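Local coordinates for protein AT27789p (Drosophila melanogaster, PDB 5UZM) that probably binds RNA, including mRNA, as the hnRNP F/H homolog Glorund, of which this chain is the second quasi-RNA recognition motif, at residues A[14-19]-A[53-58]. Residues are numbered along the deposited sequence; the frame is centred on the assembly and turned at random. Where two conformers were deposited one is given.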
loop_
_atom_site.group_PDB
_atom_site.type_symbol
_atom_site.label_atom_id
_atom_site.label_comp_id
_atom_site.label_asym_id
_atom_site.label_seq_id
_atom_site.Cartn_x
_atom_site.Cartn_y
_atom_site.Cartn_z
ATOM N N ARG A 14 5.052 1.259 4.729
ATOM C CA ARG A 14 5.370 1.913 5.987
ATOM C C ARG A 14 6.121 3.211 5.712
ATOM O O ARG A 14 6.842 3.343 4.703
ATOM C CB ARG A 14 6.214 0.969 6.882
ATOM C CG ARG A 14 6.595 1.542 8.217
ATOM C CD ARG A 14 7.347 0.459 9.000
ATOM N NE ARG A 14 6.595 -0.798 9.006
ATOM C CZ ARG A 14 7.128 -1.992 9.235
ATOM N NH1 ARG A 14 8.427 -2.109 9.474
ATOM N NH2 ARG A 14 6.362 -3.074 9.224
ATOM N N GLY A 15 5.884 4.214 6.548
ATOM C CA GLY A 15 6.574 5.475 6.429
ATOM C C GLY A 15 5.814 6.583 5.742
ATOM O O GLY A 15 6.416 7.585 5.374
ATOM N N LEU A 16 4.513 6.412 5.537
ATOM C CA LEU A 16 3.749 7.360 4.739
ATOM C C LEU A 16 3.693 8.748 5.380
ATOM O O LEU A 16 3.664 8.875 6.614
ATOM C CB LEU A 16 2.337 6.828 4.553
ATOM C CG LEU A 16 2.226 5.537 3.731
ATOM C CD1 LEU A 16 0.820 4.910 3.789
ATOM C CD2 LEU A 16 2.596 5.862 2.274
ATOM N N PRO A 17 3.622 9.795 4.555
ATOM C CA PRO A 17 3.341 11.153 5.056
ATOM C C PRO A 17 2.048 11.228 5.873
ATOM O O PRO A 17 1.119 10.468 5.653
ATOM C CB PRO A 17 3.218 11.979 3.771
ATOM C CG PRO A 17 3.754 11.153 2.665
ATOM C CD PRO A 17 3.715 9.723 3.071
ATOM N N TYR A 18 1.947 12.209 6.800
ATOM C CA TYR A 18 0.705 12.326 7.574
ATOM C C TYR A 18 -0.461 12.731 6.687
ATOM O O TYR A 18 -1.588 12.259 6.873
ATOM C CB TYR A 18 0.833 13.329 8.725
ATOM C CG TYR A 18 -0.527 13.699 9.323
ATOM C CD1 TYR A 18 -1.245 12.787 10.092
ATOM C CD2 TYR A 18 -1.100 14.949 9.100
ATOM C CE1 TYR A 18 -2.488 13.109 10.627
ATOM C CE2 TYR A 18 -2.345 15.279 9.636
ATOM C CZ TYR A 18 -3.027 14.351 10.399
ATOM O OH TYR A 18 -4.257 14.661 10.931
ATOM N N ALA A 19 -0.215 13.575 5.695
ATOM C CA ALA A 19 -1.311 14.034 4.851
ATOM C C ALA A 19 -1.549 13.130 3.645
ATOM O O ALA A 19 -2.074 13.604 2.626
ATOM C CB ALA A 19 -1.053 15.475 4.405
ATOM N N GLY A 53 0.633 5.485 9.570
ATOM C CA GLY A 53 1.663 5.582 8.551
ATOM C C GLY A 53 1.860 4.303 7.764
ATOM O O GLY A 53 2.759 4.253 6.908
ATOM N N GLU A 54 1.052 3.288 7.998
ATOM C CA GLU A 54 1.077 2.054 7.234
ATOM C C GLU A 54 -0.142 1.978 6.322
ATOM O O GLU A 54 -1.172 2.612 6.571
ATOM C CB GLU A 54 1.123 0.841 8.149
ATOM C CG GLU A 54 2.363 0.827 9.079
ATOM C CD GLU A 54 2.294 -0.257 10.172
ATOM O OE1 GLU A 54 3.268 -1.040 10.286
ATOM O OE2 GLU A 54 1.269 -0.320 10.913
ATOM N N ALA A 55 -0.020 1.186 5.258
ATOM C CA ALA A 55 -1.148 0.978 4.354
ATOM C C ALA A 55 -0.987 -0.380 3.708
ATOM O O ALA A 55 0.100 -0.936 3.709
ATOM C CB ALA A 55 -1.236 2.052 3.272
ATOM N N PHE A 56 -2.066 -0.890 3.114
ATOM C CA PHE A 56 -1.999 -2.101 2.301
ATOM C C PHE A 56 -2.487 -1.743 0.909
ATOM O O PHE A 56 -3.398 -0.924 0.778
ATOM C CB PHE A 56 -2.868 -3.218 2.852
ATOM C CG PHE A 56 -2.325 -3.835 4.092
ATOM C CD1 PHE A 56 -2.587 -3.259 5.308
ATOM C CD2 PHE A 56 -1.529 -4.961 4.034
ATOM C CE1 PHE A 56 -2.080 -3.815 6.482
ATOM C CE2 PHE A 56 -1.012 -5.503 5.201
ATOM C CZ PHE A 56 -1.299 -4.947 6.408
ATOM N N VAL A 57 -1.868 -2.309 -0.119
ATOM C CA VAL A 57 -2.274 -2.074 -1.503
ATOM C C VAL A 57 -2.400 -3.430 -2.185
ATOM O O VAL A 57 -1.496 -4.265 -2.083
ATOM C CB VAL A 57 -1.273 -1.154 -2.244
ATOM C CG1 VAL A 57 -1.685 -0.968 -3.715
ATOM C CG2 VAL A 57 -1.167 0.208 -1.503
ATOM N N GLN A 58 -3.522 -3.635 -2.864
ATOM C CA GLN A 58 -3.850 -4.868 -3.573
ATOM C C GLN A 58 -3.737 -4.625 -5.067
ATOM O O GLN A 58 -4.376 -3.702 -5.568
ATOM C CB GLN A 58 -5.285 -5.291 -3.288
ATOM C CG GLN A 58 -5.576 -5.592 -1.886
ATOM C CD GLN A 58 -6.866 -6.370 -1.736
ATOM O OE1 GLN A 58 -7.683 -6.091 -0.859
ATOM N NE2 GLN A 58 -7.057 -7.356 -2.605
#
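The carbonyl oxygen of G53 is gripped by two consecutive backbone N-H groups where the chain leaves strand 10-14. L16 N gives the sound bond, 3.1 Å to G53 O, nearly straight at 167° and lying in the carbonyl plane on a lone pair. G15 N stands equally near G53 O, but its bond is strongly bent and weak. Both glycines have positive phi, at backbone angles where any side chain would collide with the carbonyl oxygen one residue back; G15 turns L16 N onto the same acceptor as its own N-H.

L16 then folds back over this oxygen: CB and CG each lie 3.5 Å from G53 O. With CG anti to the carbonyl carbon (chi1 -65°) and CD1 extended beyond it, CD1 reaches the methyl of A55, 3.6 Å from its CB. L16 also touches F43 and I81, and A55 touches F43, so the pair belongs to the apolar layer on that side of the sheet.

R14 and E54 project from the other face, side by side and pointing the same way. Their salt bridge is long: R14 NE is 3.6 Å from E54 OE1, which approaches the guanidinium obliquely, the two planes 51° apart. The bend at chi3 of R14 brings the NE side of the guanidinium alongside OE1, with NH2 only slightly farther off. R14 also touches E82 and F84.

In this quasi-RRM the contact ties the loop after strand 10-14 to the turn leading into strand 54-58, its neighbour within the sheet. Its directional hold comes from main-chain polar atoms, the L16–A55 contact adds to the apolar layer against F43 and I81, and the long ion pair probably adds mainly electrostatic attraction.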